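Long-range contacts in type IV pilus biogenesis protein PilB (Streptococcus sanguinis, PDB 7B7P), which serves as a bimodular minor pilin of type IV pili with a direct role in adhesion, carrying a metal-binding von Willebrand factor A-like module: residues A[43-54]-A[66-76]; A[156-164]-A[416-424]. All coordinates share one frame; numbering follows the deposited sequence.

Contact 1: residues A[43-54]-A[66-76]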
loop_
_atom_site.group_PDB
_atom_site.type_symbol
_atom_site.label_atom_id
_atom_site.label_comp_id
_atom_site.label_asym_id
_atom_site.label_seq_id
_atom_site.Cartn_x
_atom_site.Cartn_y
_atom_site.Cartn_z
ATOM N N GLY A 43 -15.094 -22.472 -15.094
ATOM C CA GLY A 43 -15.068 -23.910 -15.304
ATOM C C GLY A 43 -13.649 -24.287 -15.671
ATOM O O GLY A 43 -12.711 -23.662 -15.170
ATOM N N SER A 44 -13.465 -25.304 -16.509
ATOM C CA SER A 44 -12.241 -25.393 -17.300
ATOM C C SER A 44 -10.919 -25.433 -16.527
ATOM O O SER A 44 -10.887 -25.615 -15.306
ATOM C CB SER A 44 -12.223 -24.197 -18.258
ATOM O OG SER A 44 -10.906 -23.738 -18.503
ATOM N N LYS A 45 -9.815 -25.295 -17.265
ATOM C CA LYS A 45 -8.528 -24.880 -16.726
ATOM C C LYS A 45 -7.963 -23.701 -17.505
ATOM O O LYS A 45 -6.862 -23.230 -17.191
ATOM C CB LYS A 45 -7.527 -26.043 -16.730
ATOM C CG LYS A 45 -8.000 -27.287 -16.019
ATOM C CD LYS A 45 -6.857 -28.282 -15.863
ATOM C CE LYS A 45 -6.855 -29.300 -16.990
ATOM N NZ LYS A 45 -5.594 -30.086 -17.039
ATOM N N GLN A 46 -8.694 -23.216 -18.512
ATOM C CA GLN A 46 -8.307 -22.041 -19.292
ATOM C C GLN A 46 -8.502 -20.791 -18.445
ATOM O O GLN A 46 -9.621 -20.304 -18.273
ATOM C CB GLN A 46 -9.117 -21.943 -20.585
ATOM C CG GLN A 46 -9.104 -23.181 -21.485
ATOM C CD GLN A 46 -10.185 -23.142 -22.566
ATOM O OE1 GLN A 46 -11.372 -22.948 -22.278
ATOM N NE2 GLN A 46 -9.773 -23.320 -23.820
ATOM N N GLY A 47 -7.403 -20.251 -17.936
ATOM C CA GLY A 47 -7.453 -19.026 -17.171
ATOM C C GLY A 47 -6.829 -19.240 -15.814
ATOM O O GLY A 47 -6.390 -18.288 -15.159
ATOM N N LEU A 48 -6.773 -20.500 -15.392
ATOM C CA LEU A 48 -6.257 -20.821 -14.072
ATOM C C LEU A 48 -4.809 -20.359 -13.949
ATOM O O LEU A 48 -3.960 -20.701 -14.778
ATOM C CB LEU A 48 -6.378 -22.324 -13.806
ATOM C CG LEU A 48 -7.622 -22.837 -13.062
ATOM C CD1 LEU A 48 -8.886 -22.139 -13.550
ATOM C CD2 LEU A 48 -7.764 -24.353 -13.185
ATOM N N THR A 49 -4.552 -19.550 -12.927
ATOM C CA THR A 49 -3.215 -19.076 -12.612
ATOM C C THR A 49 -2.436 -20.190 -11.925
ATOM O O THR A 49 -2.950 -20.841 -11.011
ATOM C CB THR A 49 -3.310 -17.849 -11.712
ATOM O OG1 THR A 49 -4.237 -16.920 -12.285
ATOM C CG2 THR A 49 -1.960 -17.193 -11.550
ATOM N N ARG A 50 -1.203 -20.415 -12.369
ATOM C CA ARG A 50 -0.462 -21.586 -11.918
ATOM C C ARG A 50 -0.091 -21.472 -10.444
ATOM O O ARG A 50 0.125 -20.379 -9.920
ATOM C CB ARG A 50 0.808 -21.780 -12.748
ATOM C CG ARG A 50 0.695 -21.447 -14.231
ATOM C CD ARG A 50 2.031 -20.914 -14.731
ATOM N NE ARG A 50 3.105 -21.852 -14.404
ATOM C CZ ARG A 50 3.536 -22.818 -15.208
ATOM N NH1 ARG A 50 2.997 -22.972 -16.413
ATOM N NH2 ARG A 50 4.510 -23.626 -14.806
ATOM N N GLU A 51 0.004 -22.635 -9.789
ATOM C CA GLU A 51 0.330 -22.838 -8.373
ATOM C C GLU A 51 -0.797 -22.426 -7.428
ATOM O O GLU A 51 -0.604 -22.410 -6.199
ATOM C CB GLU A 51 1.641 -22.149 -7.974
ATOM C CG GLU A 51 2.760 -22.347 -8.992
ATOM C CD GLU A 51 3.979 -21.484 -8.722
ATOM O OE1 GLU A 51 5.003 -21.677 -9.419
ATOM O OE2 GLU A 51 3.918 -20.628 -7.813
ATOM N N TRP A 52 -1.976 -22.124 -7.960
ATOM C CA TRP A 52 -3.175 -21.917 -7.162
ATOM C C TRP A 52 -4.160 -23.044 -7.438
ATOM O O TRP A 52 -4.455 -23.349 -8.600
ATOM C CB TRP A 52 -3.803 -20.556 -7.471
ATOM C CG TRP A 52 -2.966 -19.450 -6.941
ATOM C CD1 TRP A 52 -2.043 -18.723 -7.629
ATOM C CD2 TRP A 52 -2.939 -18.963 -5.589
ATOM N NE1 TRP A 52 -1.450 -17.805 -6.794
ATOM C CE2 TRP A 52 -1.981 -17.935 -5.536
ATOM C CE3 TRP A 52 -3.641 -19.291 -4.424
ATOM C CZ2 TRP A 52 -1.705 -17.228 -4.367
ATOM C CZ3 TRP A 52 -3.366 -18.588 -3.261
ATOM C CH2 TRP A 52 -2.407 -17.568 -3.242
ATOM N N SER A 53 -4.644 -23.672 -6.372
ATOM C CA SER A 53 -5.720 -24.649 -6.463
ATOM C C SER A 53 -7.071 -23.941 -6.388
ATOM O O SER A 53 -7.193 -22.862 -5.806
ATOM C CB SER A 53 -5.585 -25.679 -5.349
ATOM O OG SER A 53 -4.218 -25.957 -5.115
ATOM N N TYR A 54 -8.084 -24.546 -7.005
ATOM C CA TYR A 54 -9.376 -23.895 -7.180
ATOM C C TYR A 54 -10.519 -24.829 -6.800
ATOM O O TYR A 54 -10.407 -26.052 -6.907
ATOM C CB TYR A 54 -9.587 -23.428 -8.632
ATOM C CG TYR A 54 -8.686 -22.302 -9.098
ATOM C CD1 TYR A 54 -7.324 -22.507 -9.303
ATOM C CD2 TYR A 54 -9.201 -21.042 -9.365
ATOM C CE1 TYR A 54 -6.504 -21.482 -9.743
ATOM C CE2 TYR A 54 -8.390 -20.016 -9.803
ATOM C CZ TYR A 54 -7.041 -20.242 -9.991
ATOM O OH TYR A 54 -6.230 -19.221 -10.424
ATOM N N ASN A 66 -12.813 -29.496 -8.034
ATOM C CA ASN A 66 -11.665 -29.139 -7.216
ATOM C C ASN A 66 -10.419 -29.366 -8.069
ATOM O O ASN A 66 -9.998 -30.511 -8.255
ATOM C CB ASN A 66 -11.657 -29.986 -5.953
ATOM C CG ASN A 66 -10.483 -29.697 -5.061
ATOM O OD1 ASN A 66 -9.957 -28.586 -5.045
ATOM N ND2 ASN A 66 -10.073 -30.695 -4.289
ATOM N N TYR A 67 -9.848 -28.282 -8.601
ATOM C CA TYR A 67 -8.620 -28.339 -9.397
ATOM C C TYR A 67 -7.443 -28.108 -8.460
ATOM O O TYR A 67 -7.187 -26.977 -8.042
ATOM C CB TYR A 67 -8.639 -27.297 -10.507
ATOM C CG TYR A 67 -9.914 -27.255 -11.310
ATOM C CD1 TYR A 67 -11.033 -26.587 -10.833
ATOM C CD2 TYR A 67 -9.999 -27.878 -12.550
ATOM C CE1 TYR A 67 -12.202 -26.541 -11.562
ATOM C CE2 TYR A 67 -11.164 -27.836 -13.291
ATOM C CZ TYR A 67 -12.262 -27.161 -12.792
ATOM O OH TYR A 67 -13.434 -27.107 -13.515
ATOM N N VAL A 68 -6.712 -29.181 -8.135
ATOM C CA VAL A 68 -5.644 -29.143 -7.136
ATOM C C VAL A 68 -4.295 -29.013 -7.832
ATOM O O VAL A 68 -4.065 -29.617 -8.887
ATOM C CB VAL A 68 -5.686 -30.390 -6.231
ATOM C CG1 VAL A 68 -4.688 -30.254 -5.091
ATOM C CG2 VAL A 68 -7.094 -30.604 -5.692
ATOM N N TRP A 69 -3.394 -28.228 -7.235
ATOM C CA TRP A 69 -2.100 -27.948 -7.851
ATOM C C TRP A 69 -1.165 -29.145 -7.728
ATOM O O TRP A 69 -0.954 -29.673 -6.630
ATOM C CB TRP A 69 -1.444 -26.721 -7.222
ATOM C CG TRP A 69 -0.147 -26.360 -7.899
ATOM C CD1 TRP A 69 1.099 -26.297 -7.329
ATOM C CD2 TRP A 69 0.030 -26.034 -9.285
ATOM N NE1 TRP A 69 2.035 -25.943 -8.274
ATOM C CE2 TRP A 69 1.405 -25.777 -9.482
ATOM C CE3 TRP A 69 -0.844 -25.921 -10.374
ATOM C CZ2 TRP A 69 1.923 -25.413 -10.722
ATOM C CZ3 TRP A 69 -0.328 -25.563 -11.604
ATOM C CH2 TRP A 69 1.044 -25.312 -11.768
ATOM N N ASN A 70 -0.576 -29.543 -8.861
ATOM C CA ASN A 70 0.258 -30.740 -8.927
ATOM C C ASN A 70 1.691 -30.468 -8.490
ATOM O O ASN A 70 2.242 -31.201 -7.660
ATOM C CB ASN A 70 0.253 -31.301 -10.347
ATOM C CG ASN A 70 0.310 -32.807 -10.370
ATOM O OD1 ASN A 70 1.167 -33.423 -9.724
ATOM N ND2 ASN A 70 -0.616 -33.418 -11.100
ATOM N N LYS A 71 2.312 -29.436 -9.072
ATOM C CA LYS A 71 3.696 -29.030 -8.838
ATOM C C LYS A 71 4.677 -30.010 -9.475
ATOM O O LYS A 71 5.554 -29.597 -10.241
ATOM C CB LYS A 71 3.991 -28.868 -7.341
ATOM C CG LYS A 71 5.247 -28.061 -7.048
ATOM C CD LYS A 71 5.796 -28.341 -5.658
ATOM C CE LYS A 71 5.536 -29.773 -5.219
ATOM N NZ LYS A 71 6.025 -29.998 -3.836
ATOM N N GLN A 72 4.545 -31.305 -9.173
ATOM C CA GLN A 72 5.451 -32.278 -9.770
ATOM C C GLN A 72 5.073 -32.609 -11.210
ATOM O O GLN A 72 5.962 -32.852 -12.032
ATOM C CB GLN A 72 5.511 -33.541 -8.910
ATOM C CG GLN A 72 6.405 -33.400 -7.674
ATOM C CD GLN A 72 7.823 -33.913 -7.904
ATOM O OE1 GLN A 72 8.074 -35.122 -7.866
ATOM N NE2 GLN A 72 8.761 -32.992 -8.130
ATOM N N LYS A 73 3.784 -32.618 -11.540
ATOM C CA LYS A 73 3.358 -32.643 -12.935
ATOM C C LYS A 73 3.023 -31.253 -13.466
ATOM O O LYS A 73 2.780 -31.106 -14.671
ATOM C CB LYS A 73 2.151 -33.584 -13.125
ATOM C CG LYS A 73 2.544 -34.990 -13.608
ATOM C CD LYS A 73 1.365 -35.924 -13.904
ATOM C CE LYS A 73 0.230 -35.787 -12.907
ATOM N NZ LYS A 73 0.617 -36.209 -11.530
ATOM N N GLN A 74 3.033 -30.240 -12.598
ATOM C CA GLN A 74 2.762 -28.843 -12.951
ATOM C C GLN A 74 1.470 -28.712 -13.760
ATOM O O GLN A 74 1.437 -28.155 -14.861
ATOM C CB GLN A 74 3.952 -28.224 -13.693
ATOM C CG GLN A 74 5.154 -27.922 -12.799
ATOM C CD GLN A 74 5.261 -26.456 -12.425
ATOM O OE1 GLN A 74 4.962 -25.576 -13.233
ATOM N NE2 GLN A 74 5.700 -26.184 -11.197
ATOM N N ASP A 75 0.395 -29.234 -13.178
ATOM C CA ASP A 75 -0.937 -29.150 -13.767
ATOM C C ASP A 75 -1.965 -29.265 -12.638
ATOM O O ASP A 75 -1.621 -29.140 -11.458
ATOM C CB ASP A 75 -1.110 -30.226 -14.854
ATOM C CG ASP A 75 -2.283 -29.942 -15.771
ATOM O OD1 ASP A 75 -2.325 -28.838 -16.355
ATOM O OD2 ASP A 75 -3.165 -30.819 -15.900
ATOM N N TRP A 76 -3.226 -29.508 -13.003
ATOM C CA TRP A 76 -4.322 -29.597 -12.049
ATOM C C TRP A 76 -4.971 -30.973 -12.107
ATOM O O TRP A 76 -5.135 -31.558 -13.186
ATOM C CB TRP A 76 -5.356 -28.493 -12.303
ATOM C CG TRP A 76 -4.825 -27.145 -11.930
ATOM C CD1 TRP A 76 -4.632 -26.661 -10.666
ATOM C CD2 TRP A 76 -4.368 -26.124 -12.823
ATOM N NE1 TRP A 76 -4.102 -25.395 -10.720
ATOM C CE2 TRP A 76 -3.931 -25.042 -12.033
ATOM C CE3 TRP A 76 -4.292 -26.017 -14.213
ATOM C CZ2 TRP A 76 -3.428 -23.868 -12.588
ATOM C CZ3 TRP A 76 -3.793 -24.853 -14.760
ATOM C CH2 TRP A 76 -3.363 -23.797 -13.950
#
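Tyr-54 and Tyr-67 form an antiparallel hydrogen-bonded pair at the open end of the beta hairpin of strands 53-57 and 64-67, within the mixed sheet of the pilin module, where strand 79-80 lies on one side of the hairpin and strand 148-152 on the other. Tyr-54 N gives a bond of 2.8 Å to Tyr-67 O, and Tyr-67 N returns one to Tyr-54 O. Next to this pair Ser-53 OG accepts the N-H of Trp-69 at 3.2 Å.

Beyond the paired tyrosines, indoles do the joining. Trp-69, its CG anti to the backbone N (chi1 -176°), turns one face to the backbone of Glu-51; Glu-51 CA stands 3.3 Å from the centroid of the five-membered ring, almost on the normal, in a CH-pi contact. The carboxylate-bearing chain of Glu-51 runs alongside the indole in the same direction. Trp-76 takes Leu-48 over one face, CB above the six-membered ring, and has Trp-69 CZ3 against the opposite face, so the indole is sandwiched between Leu-48 of 43-54 and Trp-69 of its own segment. Its NE1 is spent on Trp-52 O at 3.0 Å, the carbonyl oxygen lying 21° out of the ring plane.

Lys-45 runs past Tyr-67 and Trp-76. Its CB comes near Trp-76 CE3, CG passes Tyr-67 CD2 at 4.0 Å, and CD settles against Trp-76 CE3 and CB. The chain then bends at chi3 (-95°), carrying CE and NZ to Asp-75. There the ammonium closes a salt bridge, NZ lying 2.8 Å from Asp-75 OD2 on its syn lone pair.

Contact 2: residues A[156-164]-A[416-424]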
loop_
_atom_site.group_PDB
_atom_site.type_symbol
_atom_site.label_atom_id
_atom_site.label_comp_id
_atom_site.label_asym_id
_atom_site.label_seq_id
_atom_site.Cartn_x
_atom_site.Cartn_y
_atom_site.Cartn_z
ATOM N N ILE A 156 3.425 -19.273 -0.459
ATOM C CA ILE A 156 3.928 -18.992 -1.799
ATOM C C ILE A 156 5.432 -18.728 -1.669
ATOM O O ILE A 156 5.861 -17.863 -0.910
ATOM C CB ILE A 156 3.166 -17.821 -2.454
ATOM C CG1 ILE A 156 3.538 -16.427 -1.922
ATOM C CG2 ILE A 156 1.675 -17.990 -2.261
ATOM C CD1 ILE A 156 4.754 -15.833 -2.587
ATOM N N GLN A 157 6.227 -19.561 -2.346
ATOM C CA GLN A 157 7.681 -19.582 -2.155
ATOM C C GLN A 157 8.321 -18.806 -3.309
ATOM O O GLN A 157 8.296 -19.233 -4.466
ATOM C CB GLN A 157 8.204 -21.020 -2.024
ATOM C CG GLN A 157 8.238 -21.934 -3.287
ATOM C CD GLN A 157 6.862 -22.369 -3.816
ATOM O OE1 GLN A 157 5.976 -21.544 -4.054
ATOM N NE2 GLN A 157 6.691 -23.678 -4.010
ATOM N N GLY A 158 8.878 -17.643 -2.986
ATOM C CA GLY A 158 9.389 -16.747 -4.004
ATOM C C GLY A 158 8.438 -15.616 -4.344
ATOM O O GLY A 158 7.916 -15.549 -5.464
ATOM N N GLN A 159 8.202 -14.715 -3.391
ATOM C CA GLN A 159 7.331 -13.579 -3.647
ATOM C C GLN A 159 8.086 -12.505 -4.437
ATOM O O GLN A 159 9.258 -12.656 -4.802
ATOM C CB GLN A 159 6.776 -13.026 -2.333
ATOM C CG GLN A 159 7.792 -12.238 -1.490
ATOM C CD GLN A 159 7.608 -12.433 0.014
ATOM O OE1 GLN A 159 7.243 -13.520 0.466
ATOM N NE2 GLN A 159 7.868 -11.381 0.792
ATOM N N MET A 160 7.397 -11.400 -4.706
ATOM C CA MET A 160 7.985 -10.291 -5.431
ATOM C C MET A 160 8.911 -9.487 -4.519
ATOM O O MET A 160 8.891 -9.615 -3.287
ATOM C CB MET A 160 6.884 -9.415 -6.011
ATOM C CG MET A 160 6.115 -10.089 -7.138
ATOM S SD MET A 160 7.006 -11.417 -8.001
ATOM C CE MET A 160 6.503 -12.882 -7.085
ATOM N N ASN A 161 9.761 -8.676 -5.138
ATOM C CA ASN A 161 10.588 -7.750 -4.384
ATOM C C ASN A 161 9.840 -6.438 -4.187
ATOM O O ASN A 161 9.001 -6.047 -5.005
ATOM C CB ASN A 161 11.924 -7.511 -5.089
ATOM C CG ASN A 161 12.587 -8.805 -5.509
ATOM O OD1 ASN A 161 13.022 -9.587 -4.664
ATOM N ND2 ASN A 161 12.655 -9.048 -6.818
ATOM N N ILE A 162 10.136 -5.773 -3.074
ATOM C CA ILE A 162 9.459 -4.542 -2.693
ATOM C C ILE A 162 10.507 -3.510 -2.308
ATOM O O ILE A 162 11.389 -3.786 -1.486
ATOM C CB ILE A 162 8.484 -4.771 -1.521
ATOM C CG1 ILE A 162 7.298 -5.635 -1.961
ATOM C CG2 ILE A 162 8.034 -3.445 -0.944
ATOM C CD1 ILE A 162 6.439 -6.139 -0.788
ATOM N N ALA A 163 10.400 -2.316 -2.880
ATOM C CA ALA A 163 11.253 -1.205 -2.502
ATOM C C ALA A 163 10.409 -0.116 -1.859
ATOM O O ALA A 163 9.299 0.170 -2.312
ATOM C CB ALA A 163 12.001 -0.646 -3.708
ATOM N N VAL A 164 10.935 0.471 -0.790
ATOM C CA VAL A 164 10.249 1.512 -0.047
ATOM C C VAL A 164 11.230 2.651 0.133
ATOM O O VAL A 164 12.302 2.465 0.712
ATOM C CB VAL A 164 9.742 1.024 1.321
ATOM C CG1 VAL A 164 9.045 2.165 2.048
ATOM C CG2 VAL A 164 8.807 -0.176 1.162
ATOM N N ILE A 416 1.084 -2.737 2.745
ATOM C CA ILE A 416 2.058 -3.242 1.785
ATOM C C ILE A 416 2.011 -4.760 1.756
ATOM O O ILE A 416 1.969 -5.382 0.686
ATOM C CB ILE A 416 3.470 -2.731 2.118
ATOM C CG1 ILE A 416 3.587 -1.223 1.847
ATOM C CG2 ILE A 416 4.538 -3.524 1.329
ATOM C CD1 ILE A 416 4.751 -0.591 2.607
ATOM N N GLN A 417 2.001 -5.373 2.944
ATOM C CA GLN A 417 1.795 -6.811 3.063
ATOM C C GLN A 417 0.596 -7.273 2.241
ATOM O O GLN A 417 0.654 -8.315 1.583
ATOM C CB GLN A 417 1.623 -7.182 4.536
ATOM C CG GLN A 417 1.327 -8.657 4.768
ATOM C CD GLN A 417 2.549 -9.531 4.537
ATOM O OE1 GLN A 417 3.352 -9.760 5.450
ATOM N NE2 GLN A 417 2.706 -10.010 3.303
ATOM N N GLN A 418 -0.481 -6.486 2.226
ATOM C CA GLN A 418 -1.682 -6.893 1.508
ATOM C C GLN A 418 -1.595 -6.659 0.002
ATOM O O GLN A 418 -2.182 -7.430 -0.769
ATOM C CB GLN A 418 -2.895 -6.176 2.087
ATOM C CG GLN A 418 -3.495 -6.933 3.274
ATOM C CD GLN A 418 -5.003 -7.124 3.146
ATOM O OE1 GLN A 418 -5.634 -6.626 2.198
ATOM N NE2 GLN A 418 -5.583 -7.880 4.078
ATOM N N ASP A 419 -0.913 -5.601 -0.448
ATOM C CA ASP A 419 -0.591 -5.506 -1.870
ATOM C C ASP A 419 0.233 -6.704 -2.316
ATOM O O ASP A 419 -0.020 -7.280 -3.379
ATOM C CB ASP A 419 0.171 -4.216 -2.170
ATOM C CG ASP A 419 -0.640 -2.964 -1.879
ATOM O OD1 ASP A 419 -1.894 -3.010 -1.952
ATOM O OD2 ASP A 419 0.003 -1.929 -1.584
ATOM N N LEU A 420 1.224 -7.087 -1.506
ATOM C CA LEU A 420 2.063 -8.240 -1.813
ATOM C C LEU A 420 1.229 -9.508 -1.971
ATOM O O LEU A 420 1.341 -10.219 -2.977
ATOM C CB LEU A 420 3.109 -8.416 -0.713
ATOM C CG LEU A 420 4.150 -9.496 -0.999
ATOM C CD1 LEU A 420 4.960 -9.145 -2.245
ATOM C CD2 LEU A 420 5.052 -9.675 0.189
ATOM N N TRP A 421 0.391 -9.809 -0.973
ATOM C CA TRP A 421 -0.515 -10.950 -1.074
ATOM C C TRP A 421 -1.389 -10.854 -2.314
ATOM O O TRP A 421 -1.554 -11.834 -3.049
ATOM C CB TRP A 421 -1.375 -11.042 0.190
ATOM C CG TRP A 421 -0.692 -11.830 1.231
ATOM C CD1 TRP A 421 -0.105 -11.365 2.383
ATOM C CD2 TRP A 421 -0.464 -13.235 1.199
ATOM N NE1 TRP A 421 0.467 -12.409 3.077
ATOM C CE2 TRP A 421 0.258 -13.569 2.369
ATOM C CE3 TRP A 421 -0.808 -14.255 0.297
ATOM C CZ2 TRP A 421 0.639 -14.880 2.655
ATOM C CZ3 TRP A 421 -0.426 -15.556 0.583
ATOM C CH2 TRP A 421 0.289 -15.857 1.752
ATOM N N PHE A 422 -1.928 -9.670 -2.582
ATOM C CA PHE A 422 -2.901 -9.525 -3.656
ATOM C C PHE A 422 -2.273 -9.712 -5.029
ATOM O O PHE A 422 -2.962 -10.136 -5.968
ATOM C CB PHE A 422 -3.554 -8.155 -3.562
ATOM C CG PHE A 422 -5.018 -8.176 -3.793
ATOM C CD1 PHE A 422 -5.523 -8.198 -5.079
ATOM C CD2 PHE A 422 -5.899 -8.166 -2.718
ATOM C CE1 PHE A 422 -6.896 -8.215 -5.298
ATOM C CE2 PHE A 422 -7.271 -8.181 -2.923
ATOM C CZ PHE A 422 -7.773 -8.206 -4.214
ATOM N N VAL A 423 -0.988 -9.392 -5.173
ATOM C CA VAL A 423 -0.353 -9.463 -6.485
ATOM C C VAL A 423 0.261 -10.841 -6.735
ATOM O O VAL A 423 0.293 -11.306 -7.881
ATOM C CB VAL A 423 0.686 -8.333 -6.644
ATOM C CG1 VAL A 423 2.001 -8.657 -5.891
ATOM C CG2 VAL A 423 0.934 -8.043 -8.124
ATOM N N SER A 424 0.725 -11.520 -5.682
ATOM C CA SER A 424 1.066 -12.925 -5.820
ATOM C C SER A 424 -0.166 -13.780 -6.094
ATOM O O SER A 424 -0.038 -14.908 -6.582
ATOM C CB SER A 424 1.790 -13.418 -4.567
ATOM O OG SER A 424 2.686 -12.438 -4.058
#
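Strand 162-164 and helix segment 416-424 run nearly antiparallel, at 155° between their N-to-C directions, with axes 11.1 Å apart at closest approach, a spacing filled mainly by side chains.

Leu-420 carries most of the packing. With CG anti to the backbone N (chi1 -173°), its two methyls part toward different partners: CD1 packs on Ile-162 CD1 at 3.7 Å and lies near Met-160 CB, whereas CD2 is approached by the amide of Gln-159, whose NE2 comes within 3.3 Å. Gln-159 and Leu-420 cross at about a right angle, and the amide is held from beyond the pair, because NE2 donates to Ile-209 O at the end of helix 191-209. Ile-162 CD1 also reaches Ile-416 CG2, at 3.9 Å, so that one methyl meets residues a helical turn apart. Farther along the strand, Val-164 CG2 touches Ile-416 CD1 more loosely, at 4.3 Å.

At the other end, the incoming loop lays Ile-156 against Trp-421 and Ser-424, with CG2 near Trp-421 CZ3 and CD1 near Ser-424 OG. That hydroxyl is turned back onto its own segment and donates to Leu-420 O at 2.8 Å, from above the carbonyl plane; the same oxygen also accepts Ser-424 N, and two bonds therefore grip it.

Ile-209 and Tyr-278 extend this apolar layer beyond the pair. A C-terminal helix packed through aliphatic side chains on a parallel central strand is the layered alpha/beta arrangement of the von Willebrand factor A-like, Rossmann-type fold.

The two contacts belong to different modules of a bimodular pilin: contact 1 lies at a hairpin and its adjoining loops in the pilin module, contact 2 at the near end of the von Willebrand factor A-like module. Their centres are about 21 Å apart, yet they touch through Trp-52. Its NE1 lies 3.2 Å from Ser-424 O, a probable hydrogen bond, while Trp-52 CZ2 packs on Ile-156 CG2 at 4.1 Å. One indole thus meets both segments of contact 2. Neither contact lies at the magnesium site, to which Ser-173 and Asp-284 belong; the Trp-52 contacts join the two modules, away from that site.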